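Long-range contacts in kinetochore protein Mis16 (Schizosaccharomyces japonicus, PDB 4XYH), which recognises histone H4 and the CENP-A chaperone Scm3 and probably takes part in placing CENP-A at centromeres: residues Glu322-Glu327 against Leu341-Thr346; Pro335-Ile340 against Asn394-Ala399; Cys351-Ser356 against Ala371-Phe376. All coordinates share one frame; numbering follows the deposited sequence.

Contact 1: residues Glu322-Glu327 against Leu341-Thr346; sequences EGHEDE and LVTSST
His-324 meets the strand Leu-341 to Ser-345 through its imidazole, which touches two hydroxyl-bearing side chains, Thr-343 at the ring edge and Ser-345 over one face. In the ring plane, NE2 is hydrogen-bonded to Thr-343 OG1 at 2.7 Å, and either atom could be the donor. Thr-343 holds OG1 between its backbone N and carbonyl carbon (chi1 63°), which turns the hydroxyl toward the ring and also toward the indole NH of Trp-353, its second partner. At the other ring nitrogen, ND1 is hydrogen-bonded to Asp-347 OD2. These residues form the Asp-His-Ser/Thr-Trp hydrogen-bond network familiar from WD repeats, running Asp-347, His-324, Thr-343, Trp-353, in which the GH dipeptide, here Gly-323 and His-324, ties the loop entering a blade to its two middle strands. Against the face, Ser-345 CB makes a CH-pi contact 3.5 Å from the imidazole centroid, displaced toward ND1. An alanine in place of His-324 would probably leave Thr-343 OG1 and Asp-347 without their ring partners and open a gap above Ser-345 CB.

Further along, Glu-327 O is gripped twice. Thr-346 N comes to Glu-327 O at 3.0 Å, almost in line with that C=O bond, whereas Ser-345 OG donates to Glu-327 O at 2.7 Å from well above the carbonyl plane. With OG anti to its own backbone N (chi1 172°), Ser-345 also reaches Asp-347 N. Asp-326 and Thr-346 meet by packing, Asp-326 OD2 3.5 Å from Thr-346 CG2; within the loop, Asp-326 OD1 accepts the backbone NH of Glu-327.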
ATOM      1  N   GLU A 322      -7.646  18.138  -1.924  1.00 28.89           N
ATOM      2  CA  GLU A 322      -6.913  18.821  -0.862  1.00 30.17           C
ATOM      3  C   GLU A 322      -7.527  18.555   0.509  1.00 28.94           C
ATOM      4  O   GLU A 322      -8.727  18.321   0.631  1.00 32.96           O
ATOM      5  CB  GLU A 322      -6.870  20.314  -1.142  1.00 27.55           C
ATOM      6  CG  GLU A 322      -6.732  20.593  -2.607  1.00 36.82           C
ATOM      7  CD  GLU A 322      -6.116  21.933  -2.897  1.00 44.70           C
ATOM      8  OE1 GLU A 322      -4.915  22.120  -2.585  1.00 48.73           O
ATOM      9  OE2 GLU A 322      -6.836  22.794  -3.445  1.00 51.69           O
ATOM     10  N   GLY A 323      -6.697  18.573   1.542  1.00 29.24           N
ATOM     11  CA  GLY A 323      -7.185  18.374   2.889  1.00 28.59           C
ATOM     12  C   GLY A 323      -6.135  17.800   3.808  1.00 33.02           C
ATOM     13  O   GLY A 323      -6.236  17.931   5.024  1.00 40.93           O
ATOM     14  N   HIS A 324      -5.128  17.148   3.241  1.00 31.01           N
ATOM     15  CA  HIS A 324      -4.003  16.704   4.052  1.00 31.11           C
ATOM     16  C   HIS A 324      -3.075  17.878   4.375  1.00 29.78           C
ATOM     17  O   HIS A 324      -2.985  18.843   3.627  1.00 27.13           O
ATOM     18  CB  HIS A 324      -3.224  15.592   3.357  1.00 26.12           C
ATOM     19  CG  HIS A 324      -3.835  14.232   3.508  1.00 26.01           C
ATOM     20  ND1 HIS A 324      -4.047  13.638   4.733  1.00 25.10           N
ATOM     21  CD2 HIS A 324      -4.248  13.333   2.580  1.00 20.92           C
ATOM     22  CE1 HIS A 324      -4.572  12.437   4.557  1.00 24.30           C
ATOM     23  NE2 HIS A 324      -4.704  12.230   3.259  1.00 23.74           N
ATOM     24  N   GLU A 325      -2.378  17.765   5.496  1.00 34.33           N
ATOM     25  CA  GLU A 325      -1.584  18.857   6.035  1.00 36.37           C
ATOM     26  C   GLU A 325      -0.095  18.633   5.840  1.00 33.88           C
ATOM     27  O   GLU A 325       0.716  19.458   6.248  1.00 37.01           O
ATOM     28  CB  GLU A 325      -1.883  19.020   7.524  1.00 41.64           C
ATOM     29  CG  GLU A 325      -3.331  19.361   7.830  1.00 44.09           C
ATOM     30  CD  GLU A 325      -3.607  20.844   7.728  1.00 55.59           C
ATOM     31  OE1 GLU A 325      -3.920  21.442   8.782  1.00 63.03           O
ATOM     32  OE2 GLU A 325      -3.501  21.408   6.606  1.00 51.34           O
ATOM     33  N   ASP A 326       0.256  17.513   5.218  1.00 29.99           N
ATOM     34  CA  ASP A 326       1.651  17.119   5.048  1.00 25.57           C
ATOM     35  C   ASP A 326       1.731  16.162   3.852  1.00 30.76           C
ATOM     36  O   ASP A 326       0.715  15.932   3.175  1.00 24.61           O
ATOM     37  CB  ASP A 326       2.165  16.462   6.322  1.00 26.62           C
ATOM     38  CG  ASP A 326       3.620  16.780   6.611  1.00 32.02           C
ATOM     39  OD1 ASP A 326       4.404  17.006   5.664  1.00 30.13           O
ATOM     40  OD2 ASP A 326       3.981  16.792   7.804  1.00 32.80           O
ATOM     41  N   GLU A 327       2.919  15.618   3.591  1.00 24.84           N
ATOM     42  CA  GLU A 327       3.105  14.652   2.515  1.00 29.08           C
ATOM     43  C   GLU A 327       2.039  13.573   2.517  1.00 26.85           C
ATOM     44  O   GLU A 327       1.736  12.972   3.560  1.00 23.62           O
ATOM     45  CB  GLU A 327       4.467  13.969   2.614  1.00 29.68           C
ATOM     46  CG  GLU A 327       5.644  14.880   2.416  1.00 39.68           C
ATOM     47  CD  GLU A 327       6.924  14.118   2.100  1.00 42.09           C
ATOM     48  OE1 GLU A 327       6.874  13.137   1.306  1.00 33.67           O
ATOM     49  OE2 GLU A 327       7.978  14.514   2.648  1.00 44.15           O
ATOM     50  N   LEU A 341     -11.918   6.347  -2.656  1.00 24.36           N
ATOM     51  CA  LEU A 341     -10.510   6.031  -2.416  1.00 24.83           C
ATOM     52  C   LEU A 341     -10.051   6.537  -1.045  1.00 23.90           C
ATOM     53  O   LEU A 341     -10.696   7.381  -0.423  1.00 20.98           O
ATOM     54  CB  LEU A 341      -9.608   6.606  -3.515  1.00 27.01           C
ATOM     55  CG  LEU A 341      -9.232   8.084  -3.472  1.00 28.08           C
ATOM     56  CD1 LEU A 341      -8.088   8.399  -4.428  1.00 26.46           C
ATOM     57  CD2 LEU A 341     -10.444   8.897  -3.846  1.00 30.99           C
ATOM     58  N   VAL A 342      -8.945   5.982  -0.573  1.00 18.29           N
ATOM     59  CA  VAL A 342      -8.425   6.292   0.738  1.00 22.36           C
ATOM     60  C   VAL A 342      -6.964   6.741   0.589  1.00 23.29           C
ATOM     61  O   VAL A 342      -6.240   6.239  -0.279  1.00 20.95           O
ATOM     62  CB  VAL A 342      -8.555   5.069   1.693  1.00 23.52           C
ATOM     63  CG1 VAL A 342      -7.599   3.932   1.303  1.00 16.19           C
ATOM     64  CG2 VAL A 342      -8.294   5.488   3.086  1.00 20.30           C
ATOM     65  N   THR A 343      -6.552   7.713   1.402  1.00 17.82           N
ATOM     66  CA  THR A 343      -5.188   8.214   1.385  1.00 19.54           C
ATOM     67  C   THR A 343      -4.652   8.325   2.813  1.00 23.95           C
ATOM     68  O   THR A 343      -5.421   8.353   3.775  1.00 19.54           O
ATOM     69  CB  THR A 343      -5.082   9.600   0.696  1.00 24.23           C
ATOM     70  OG1 THR A 343      -5.834  10.573   1.435  1.00 22.96           O
ATOM     71  CG2 THR A 343      -5.612   9.541  -0.726  1.00 21.00           C
ATOM     72  N   SER A 344      -3.330   8.393   2.939  1.00 21.46           N
ATOM     73  CA  SER A 344      -2.669   8.446   4.236  1.00 23.65           C
ATOM     74  C   SER A 344      -1.539   9.452   4.147  1.00 25.46           C
ATOM     75  O   SER A 344      -0.950   9.647   3.079  1.00 22.31           O
ATOM     76  CB  SER A 344      -2.120   7.080   4.651  1.00 22.25           C
ATOM     77  OG  SER A 344      -0.814   6.863   4.117  1.00 24.00           O
ATOM     78  N   SER A 345      -1.217  10.062   5.274  1.00 21.02           N
ATOM     79  CA  SER A 345      -0.295  11.174   5.258  1.00 27.79           C
ATOM     80  C   SER A 345       0.594  11.224   6.498  1.00 27.80           C
ATOM     81  O   SER A 345       0.312  10.601   7.524  1.00 26.51           O
ATOM     82  CB  SER A 345      -1.082  12.480   5.112  1.00 24.58           C
ATOM     83  OG  SER A 345      -0.252  13.610   5.269  1.00 27.07           O
ATOM     84  N   THR A 346       1.681  11.971   6.376  1.00 28.19           N
ATOM     85  CA  THR A 346       2.552  12.277   7.498  1.00 28.66           C
ATOM     86  C   THR A 346       1.805  13.120   8.549  1.00 27.96           C
ATOM     87  O   THR A 346       2.197  13.167   9.713  1.00 26.99           O
ATOM     88  CB  THR A 346       3.817  13.007   6.999  1.00 30.32           C
ATOM     89  OG1 THR A 346       4.523  12.137   6.108  1.00 32.28           O
ATOM     90  CG2 THR A 346       4.743  13.376   8.150  1.00 32.64           C
TER

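Contact 2: residues Pro335-Ile340 against Asn394-Ala399; sequences PHDEPI and NKWVLA
Asp-337 and Lys-395 form the salt bridge of this contact, with NZ 2.8 Å from OD2 on the syn side of the carboxylate and 31° out of its plane. The two side chains stand roughly perpendicular. Lys-395 gets there by bending at chi2 and chi3 (-72° and -54°), a curl that brings its ammonium to the Asp-337 carboxylate and to 3.3 Å from His-336 CB.

The same curl lays the lysine's aliphatic part on His-336: Lys-395 CD lies 4.3 Å from the centroid of the His-336 ring in a CH-pi contact, and Pro-335 CG lies over the opposite face, each nearer the ring margin than its centre. The ring is further held by a hydrogen bond from NE2 to Pro-392 O, and its CE1 comes to 3.3 Å from Asn-394 O.

The apolar part is Ile-340 against Trp-396. Ile-340 CG2 touches Trp-396 CH2 at 3.7 Å, with CD1 of the isoleucine also near this corner of the six-membered ring, and the two side chains cross at about a right angle.

Segment 335-340 is the turn from strand 328-333 into 340-345, and 394-399 runs into strand 398-402 of the next blade. Trp-396 reaches across to Ile-340 and to Val-352 of strand 350-354, and its ring also stacks on Trp-417 of helix 414-417, while Ile-340 packs also on Trp-390 of strand 385-390.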
ATOM      1  N   PRO A 335     -12.060  -1.505  -3.321  1.00 21.16           N
ATOM      2  CA  PRO A 335     -12.371  -2.560  -4.298  1.00 21.87           C
ATOM      3  C   PRO A 335     -13.892  -2.778  -4.477  1.00 27.27           C
ATOM      4  O   PRO A 335     -14.298  -3.585  -5.318  1.00 25.02           O
ATOM      5  CB  PRO A 335     -11.708  -3.803  -3.692  1.00 18.33           C
ATOM      6  CG  PRO A 335     -11.796  -3.571  -2.212  1.00 24.79           C
ATOM      7  CD  PRO A 335     -11.686  -2.055  -2.007  1.00 19.46           C
ATOM      8  N   HIS A 336     -14.714  -2.062  -3.712  1.00 21.52           N
ATOM      9  CA  HIS A 336     -16.160  -2.260  -3.753  1.00 26.44           C
ATOM     10  C   HIS A 336     -16.945  -1.104  -4.389  1.00 29.91           C
ATOM     11  O   HIS A 336     -18.051  -1.312  -4.878  1.00 34.41           O
ATOM     12  CB  HIS A 336     -16.699  -2.504  -2.337  1.00 25.74           C
ATOM     13  CG  HIS A 336     -16.078  -3.681  -1.647  1.00 30.71           C
ATOM     14  ND1 HIS A 336     -15.347  -3.562  -0.483  1.00 29.65           N
ATOM     15  CD2 HIS A 336     -16.078  -4.998  -1.958  1.00 29.94           C
ATOM     16  CE1 HIS A 336     -14.923  -4.756  -0.109  1.00 28.22           C
ATOM     17  NE2 HIS A 336     -15.351  -5.644  -0.985  1.00 30.71           N
ATOM     18  N   ASP A 337     -16.389   0.105  -4.376  1.00 27.73           N
ATOM     19  CA  ASP A 337     -17.119   1.296  -4.831  1.00 25.02           C
ATOM     20  C   ASP A 337     -16.244   2.207  -5.681  1.00 27.31           C
ATOM     21  O   ASP A 337     -15.322   2.841  -5.171  1.00 27.42           O
ATOM     22  CB  ASP A 337     -17.657   2.099  -3.644  1.00 22.98           C
ATOM     23  CG  ASP A 337     -18.660   1.326  -2.823  1.00 31.32           C
ATOM     24  OD1 ASP A 337     -19.760   1.049  -3.343  1.00 41.62           O
ATOM     25  OD2 ASP A 337     -18.353   0.998  -1.657  1.00 30.55           O
ATOM     26  N   GLU A 338     -16.561   2.298  -6.961  1.00 21.98           N
ATOM     27  CA  GLU A 338     -15.756   3.042  -7.914  1.00 23.89           C
ATOM     28  C   GLU A 338     -15.326   4.466  -7.466  1.00 22.44           C
ATOM     29  O   GLU A 338     -14.169   4.829  -7.620  1.00 23.51           O
ATOM     30  CB  GLU A 338     -16.509   3.115  -9.249  1.00 21.63           C
ATOM     31  CG  GLU A 338     -15.777   3.883 -10.343  1.00 29.12           C
ATOM     32  CD  GLU A 338     -16.480   3.776 -11.690  1.00 30.73           C
ATOM     33  OE1 GLU A 338     -17.392   2.924 -11.812  1.00 32.38           O
ATOM     34  OE2 GLU A 338     -16.124   4.544 -12.615  1.00 28.61           O
ATOM     35  N   PRO A 339     -16.241   5.270  -6.908  1.00 21.12           N
ATOM     36  CA  PRO A 339     -15.768   6.630  -6.628  1.00 24.61           C
ATOM     37  C   PRO A 339     -15.037   6.818  -5.285  1.00 27.04           C
ATOM     38  O   PRO A 339     -14.721   7.956  -4.921  1.00 28.70           O
ATOM     39  CB  PRO A 339     -17.065   7.446  -6.637  1.00 23.65           C
ATOM     40  CG  PRO A 339     -18.106   6.504  -6.211  1.00 23.25           C
ATOM     41  CD  PRO A 339     -17.686   5.121  -6.641  1.00 21.64           C
ATOM     42  N   ILE A 340     -14.777   5.734  -4.564  1.00 22.03           N
ATOM     43  CA  ILE A 340     -14.224   5.825  -3.224  1.00 22.42           C
ATOM     44  C   ILE A 340     -12.741   5.466  -3.218  1.00 26.01           C
ATOM     45  O   ILE A 340     -12.350   4.412  -3.730  1.00 26.30           O
ATOM     46  CB  ILE A 340     -14.973   4.886  -2.256  1.00 24.33           C
ATOM     47  CG1 ILE A 340     -16.482   5.196  -2.235  1.00 26.22           C
ATOM     48  CG2 ILE A 340     -14.353   4.930  -0.867  1.00 21.74           C
ATOM     49  CD1 ILE A 340     -16.867   6.520  -1.608  1.00 19.01           C
ATOM     50  N   ASN A 394     -15.132  -7.730   3.337  1.00 28.62           N
ATOM     51  CA  ASN A 394     -16.212  -7.005   3.997  1.00 27.97           C
ATOM     52  C   ASN A 394     -16.311  -5.586   3.463  1.00 30.14           C
ATOM     53  O   ASN A 394     -15.307  -4.965   3.133  1.00 34.67           O
ATOM     54  CB  ASN A 394     -16.001  -6.937   5.508  1.00 26.21           C
ATOM     55  CG  ASN A 394     -15.949  -8.293   6.155  1.00 32.21           C
ATOM     56  OD1 ASN A 394     -15.616  -9.290   5.517  1.00 37.22           O
ATOM     57  ND2 ASN A 394     -16.277  -8.343   7.435  1.00 30.54           N
ATOM     58  N   LYS A 395     -17.520  -5.059   3.409  1.00 29.80           N
ATOM     59  CA  LYS A 395     -17.719  -3.669   3.039  1.00 36.25           C
ATOM     60  C   LYS A 395     -17.089  -2.757   4.096  1.00 30.16           C
ATOM     61  O   LYS A 395     -17.225  -3.007   5.291  1.00 29.58           O
ATOM     62  CB  LYS A 395     -19.215  -3.360   2.895  1.00 38.94           C
ATOM     63  CG  LYS A 395     -19.910  -4.092   1.747  1.00 44.54           C
ATOM     64  CD  LYS A 395     -19.479  -3.524   0.404  1.00 48.12           C
ATOM     65  CE  LYS A 395     -19.691  -2.011   0.371  1.00 43.70           C
ATOM     66  NZ  LYS A 395     -19.504  -1.432  -0.984  1.00 43.77           N
ATOM     67  N   TRP A 396     -16.384  -1.725   3.647  1.00 23.97           N
ATOM     68  CA  TRP A 396     -15.948  -0.636   4.518  1.00 25.59           C
ATOM     69  C   TRP A 396     -15.098  -1.041   5.705  1.00 24.12           C
ATOM     70  O   TRP A 396     -15.215  -0.448   6.777  1.00 26.32           O
ATOM     71  CB  TRP A 396     -17.171   0.148   5.016  1.00 21.82           C
ATOM     72  CG  TRP A 396     -17.784   0.896   3.894  1.00 26.38           C
ATOM     73  CD1 TRP A 396     -18.877   0.532   3.168  1.00 26.89           C
ATOM     74  CD2 TRP A 396     -17.297   2.105   3.310  1.00 24.94           C
ATOM     75  NE1 TRP A 396     -19.116   1.452   2.184  1.00 28.90           N
ATOM     76  CE2 TRP A 396     -18.158   2.428   2.246  1.00 28.10           C
ATOM     77  CE3 TRP A 396     -16.218   2.947   3.586  1.00 23.91           C
ATOM     78  CZ2 TRP A 396     -17.981   3.561   1.457  1.00 29.92           C
ATOM     79  CZ3 TRP A 396     -16.045   4.076   2.802  1.00 30.31           C
ATOM     80  CH2 TRP A 396     -16.921   4.372   1.751  1.00 28.42           C
ATOM     81  N   VAL A 397     -14.226  -2.023   5.524  1.00 19.20           N
ATOM     82  CA  VAL A 397     -13.277  -2.339   6.575  1.00 20.65           C
ATOM     83  C   VAL A 397     -11.868  -2.027   6.090  1.00 22.83           C
ATOM     84  O   VAL A 397     -11.483  -2.453   5.008  1.00 20.84           O
ATOM     85  CB  VAL A 397     -13.373  -3.809   7.010  1.00 25.05           C
ATOM     86  CG1 VAL A 397     -12.264  -4.146   8.011  1.00 18.71           C
ATOM     87  CG2 VAL A 397     -14.765  -4.102   7.610  1.00 22.65           C
ATOM     88  N   LEU A 398     -11.095  -1.289   6.885  1.00 19.95           N
ATOM     89  CA  LEU A 398      -9.733  -0.935   6.495  1.00 18.92           C
ATOM     90  C   LEU A 398      -8.735  -1.343   7.553  1.00 21.05           C
ATOM     91  O   LEU A 398      -9.056  -1.394   8.741  1.00 22.37           O
ATOM     92  CB  LEU A 398      -9.609   0.568   6.223  1.00 17.11           C
ATOM     93  CG  LEU A 398     -10.429   0.965   4.992  1.00 23.58           C
ATOM     94  CD1 LEU A 398     -11.832   1.461   5.380  1.00 25.93           C
ATOM     95  CD2 LEU A 398      -9.722   1.964   4.136  1.00 23.01           C
ATOM     96  N   ALA A 399      -7.526  -1.647   7.109  1.00 15.22           N
ATOM     97  CA  ALA A 399      -6.405  -1.824   8.000  1.00 17.17           C
ATOM     98  C   ALA A 399      -5.411  -0.701   7.722  1.00 20.32           C
ATOM     99  O   ALA A 399      -5.168  -0.359   6.559  1.00 18.98           O
ATOM    100  CB  ALA A 399      -5.753  -3.202   7.795  1.00 14.37           C
TER

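Contact 3: residues Cys351-Ser356 against Ala371-Phe376; sequences CVWDLS and APELMF
Glu-373 brings its carbonyl to the strand Cys-351 to Asp-354 from within the type I turn Ala-371 to Leu-374, which is closed by Leu-374 N bonding to Ala-371 O. Its O accepts Asp-354 N at 2.7 Å in a nearly straight bond (171°) and also lies close to Trp-353 CA. The side chain, bent at chi2, passes its CG alongside Trp-353 CE3 and sends OE2 on to His-319 NE2. Asp-354 itself makes an Asx turn within its own segment: OD1 takes both the backbone NH and the hydroxyl of Ser-356.

Leu-374 pairs with Trp-353 without mutual backbone hydrogen bonds. Its CG stands anti to the backbone N (chi1 178°), which sets CD1 over the six-membered ring of the indole, 3.9 Å from the centroid and only 8° off the normal. Leu-374 CB touches Trp-353 CZ3, and Leu-374 CD1 also meets Cys-351 CB at 3.7 Å. The indole NH itself turns to Thr-343 OG1.

Met-375 donates its NH to Val-352 O at 2.9 Å, with its CB packed against that same oxygen and near Asp-354 CB. SD lies at the loose limit of contact with Val-352 CG1.

Phe-376 shares Val-352 O, its N donating at 3.2 Å, and returns the pairing through its own O, which accepts Val-352 N at 2.8 Å. The two CB atoms sit 4.0 Å apart on the sheet face away from Trp-353, and the phenyl ring continues outward to meet Tyr-41 edge-to-face.

Two successive NH groups on one carbonyl, with Met-375 and Phe-376 both facing Val-352, define a classic beta bulge. It lies where the outermost strand of a four-stranded antiparallel beta-propeller blade joins its neighbour.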
ATOM      1  N   CYS A 351      -7.599   9.803   5.177  1.00 21.47           N
ATOM      2  CA  CYS A 351      -8.806  10.395   4.611  1.00 24.29           C
ATOM      3  C   CYS A 351      -9.487   9.455   3.620  1.00 23.58           C
ATOM      4  O   CYS A 351      -8.831   8.826   2.792  1.00 21.91           O
ATOM      5  CB  CYS A 351      -8.478  11.726   3.931  1.00 24.59           C
ATOM      6  SG  CYS A 351      -7.965  13.050   5.096  1.00 33.63           S
ATOM      7  N   VAL A 352     -10.807   9.359   3.720  1.00 23.06           N
ATOM      8  CA  VAL A 352     -11.596   8.626   2.741  1.00 23.85           C
ATOM      9  C   VAL A 352     -12.309   9.646   1.860  1.00 26.99           C
ATOM     10  O   VAL A 352     -12.949  10.566   2.379  1.00 26.29           O
ATOM     11  CB  VAL A 352     -12.626   7.693   3.409  1.00 23.70           C
ATOM     12  CG1 VAL A 352     -13.348   6.853   2.354  1.00 21.56           C
ATOM     13  CG2 VAL A 352     -11.951   6.819   4.463  1.00 20.64           C
ATOM     14  N   TRP A 353     -12.185   9.494   0.542  1.00 22.64           N
ATOM     15  CA  TRP A 353     -12.745  10.451  -0.407  1.00 20.45           C
ATOM     16  C   TRP A 353     -13.854   9.837  -1.244  1.00 24.63           C
ATOM     17  O   TRP A 353     -13.803   8.655  -1.586  1.00 27.81           O
ATOM     18  CB  TRP A 353     -11.669  10.982  -1.344  1.00 19.62           C
ATOM     19  CG  TRP A 353     -10.433  11.491  -0.668  1.00 26.29           C
ATOM     20  CD1 TRP A 353      -9.342  10.758  -0.304  1.00 23.84           C
ATOM     21  CD2 TRP A 353     -10.145  12.847  -0.303  1.00 24.90           C
ATOM     22  NE1 TRP A 353      -8.399  11.570   0.269  1.00 24.12           N
ATOM     23  CE2 TRP A 353      -8.864  12.858   0.280  1.00 25.88           C
ATOM     24  CE3 TRP A 353     -10.844  14.055  -0.418  1.00 26.12           C
ATOM     25  CZ2 TRP A 353      -8.265  14.030   0.760  1.00 25.98           C
ATOM     26  CZ3 TRP A 353     -10.249  15.222   0.062  1.00 25.59           C
ATOM     27  CH2 TRP A 353      -8.973  15.196   0.643  1.00 25.14           C
ATOM     28  N   ASP A 354     -14.845  10.655  -1.587  1.00 23.49           N
ATOM     29  CA  ASP A 354     -15.959  10.251  -2.438  1.00 26.05           C
ATOM     30  C   ASP A 354     -16.004  11.154  -3.675  1.00 27.46           C
ATOM     31  O   ASP A 354     -16.529  12.261  -3.626  1.00 26.50           O
ATOM     32  CB  ASP A 354     -17.270  10.324  -1.650  1.00 25.90           C
ATOM     33  CG  ASP A 354     -18.491   9.864  -2.455  1.00 30.15           C
ATOM     34  OD1 ASP A 354     -18.445   9.809  -3.700  1.00 27.92           O
ATOM     35  OD2 ASP A 354     -19.525   9.576  -1.818  1.00 33.45           O
ATOM     36  N   LEU A 355     -15.474  10.670  -4.792  1.00 26.96           N
ATOM     37  CA  LEU A 355     -15.376  11.500  -5.986  1.00 27.07           C
ATOM     38  C   LEU A 355     -16.731  11.935  -6.555  1.00 31.58           C
ATOM     39  O   LEU A 355     -16.798  12.855  -7.373  1.00 33.76           O
ATOM     40  CB  LEU A 355     -14.589  10.773  -7.068  1.00 28.20           C
ATOM     41  CG  LEU A 355     -13.183  10.327  -6.662  1.00 36.46           C
ATOM     42  CD1 LEU A 355     -12.406   9.874  -7.889  1.00 27.38           C
ATOM     43  CD2 LEU A 355     -12.445  11.421  -5.906  1.00 26.79           C
ATOM     44  N   SER A 356     -17.806  11.279  -6.130  1.00 27.76           N
ATOM     45  CA  SER A 356     -19.118  11.564  -6.704  1.00 35.35           C
ATOM     46  C   SER A 356     -19.685  12.836  -6.098  1.00 36.87           C
ATOM     47  O   SER A 356     -20.670  13.375  -6.598  1.00 41.40           O
ATOM     48  CB  SER A 356     -20.089  10.390  -6.505  1.00 26.17           C
ATOM     49  OG  SER A 356     -20.589  10.344  -5.183  1.00 33.56           O
ATOM     50  N   ALA A 371     -13.482  19.881   1.764  1.00 46.02           N
ATOM     51  CA  ALA A 371     -14.030  19.715   0.423  1.00 46.10           C
ATOM     52  C   ALA A 371     -15.227  18.767   0.474  1.00 42.80           C
ATOM     53  O   ALA A 371     -15.257  17.855   1.300  1.00 39.53           O
ATOM     54  CB  ALA A 371     -12.968  19.190  -0.527  1.00 34.81           C
ATOM     55  N   PRO A 372     -16.225  18.985  -0.398  1.00 44.07           N
ATOM     56  CA  PRO A 372     -17.404  18.109  -0.377  1.00 44.90           C
ATOM     57  C   PRO A 372     -17.033  16.641  -0.592  1.00 36.38           C
ATOM     58  O   PRO A 372     -17.686  15.748  -0.047  1.00 37.82           O
ATOM     59  CB  PRO A 372     -18.262  18.640  -1.536  1.00 42.29           C
ATOM     60  CG  PRO A 372     -17.311  19.412  -2.408  1.00 44.69           C
ATOM     61  CD  PRO A 372     -16.313  20.007  -1.456  1.00 42.58           C
ATOM     62  N   GLU A 373     -15.974  16.400  -1.360  1.00 35.30           N
ATOM     63  CA  GLU A 373     -15.561  15.037  -1.674  1.00 32.37           C
ATOM     64  C   GLU A 373     -14.828  14.355  -0.499  1.00 30.76           C
ATOM     65  O   GLU A 373     -14.556  13.163  -0.562  1.00 26.44           O
ATOM     66  CB  GLU A 373     -14.697  15.021  -2.954  1.00 30.57           C
ATOM     67  CG  GLU A 373     -13.367  15.792  -2.891  1.00 36.29           C
ATOM     68  CD  GLU A 373     -13.482  17.275  -3.295  1.00 42.89           C
ATOM     69  OE1 GLU A 373     -14.569  17.873  -3.113  1.00 38.00           O
ATOM     70  OE2 GLU A 373     -12.473  17.845  -3.787  1.00 43.02           O
ATOM     71  N   LEU A 374     -14.542  15.089   0.577  1.00 30.80           N
ATOM     72  CA  LEU A 374     -13.905  14.496   1.766  1.00 30.41           C
ATOM     73  C   LEU A 374     -14.935  13.890   2.708  1.00 29.42           C
ATOM     74  O   LEU A 374     -15.562  14.582   3.503  1.00 32.88           O
ATOM     75  CB  LEU A 374     -13.060  15.527   2.524  1.00 32.12           C
ATOM     76  CG  LEU A 374     -12.358  15.067   3.815  1.00 30.51           C
ATOM     77  CD1 LEU A 374     -11.488  13.874   3.554  1.00 28.90           C
ATOM     78  CD2 LEU A 374     -11.513  16.177   4.397  1.00 36.90           C
ATOM     79  N   MET A 375     -15.083  12.581   2.618  1.00 28.95           N
ATOM     80  CA  MET A 375     -16.186  11.867   3.244  1.00 30.84           C
ATOM     81  C   MET A 375     -15.937  11.491   4.708  1.00 29.76           C
ATOM     82  O   MET A 375     -16.873  11.449   5.508  1.00 32.71           O
ATOM     83  CB  MET A 375     -16.468  10.606   2.435  1.00 27.61           C
ATOM     84  CG  MET A 375     -17.730   9.902   2.809  1.00 37.32           C
ATOM     85  SD  MET A 375     -17.646   8.156   2.364  1.00 44.18           S
ATOM     86  CE  MET A 375     -17.660   7.478   4.016  1.00 36.95           C
ATOM     87  N   PHE A 376     -14.681  11.196   5.051  1.00 26.47           N
ATOM     88  CA  PHE A 376     -14.331  10.703   6.391  1.00 24.21           C
ATOM     89  C   PHE A 376     -12.853  10.884   6.690  1.00 26.69           C
ATOM     90  O   PHE A 376     -11.990  10.693   5.824  1.00 26.57           O
ATOM     91  CB  PHE A 376     -14.700   9.227   6.531  1.00 21.76           C
ATOM     92  CG  PHE A 376     -14.585   8.688   7.931  1.00 26.22           C
ATOM     93  CD1 PHE A 376     -15.643   8.805   8.823  1.00 23.93           C
ATOM     94  CD2 PHE A 376     -13.444   8.026   8.343  1.00 23.92           C
ATOM     95  CE1 PHE A 376     -15.559   8.290  10.102  1.00 25.22           C
ATOM     96  CE2 PHE A 376     -13.346   7.509   9.629  1.00 26.02           C
ATOM     97  CZ  PHE A 376     -14.408   7.642  10.514  1.00 27.66           C
TER

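Contacts 1 and 3 belong to the same blade, the antiparallel sheet 328-333, 340-345, 350-354, 374-378, and their centres lie about 12 Å apart. Contact 1 closes before contact 3 opens; strands 340-345 and 350-354 join them through the backbone pairs Leu-341 with Trp-353 and Thr-343 with Cys-351. Contact 2, centred about 13 Å from contact 3 and 18 Å from contact 1, reaches from this blade to the sheet containing 398-402. Its segments enclose contact 3 along the chain and alternate with those of contact 1. Together they tie the blade's entry loop, its outer edge and the next blade into the propeller that probably carries histone binding.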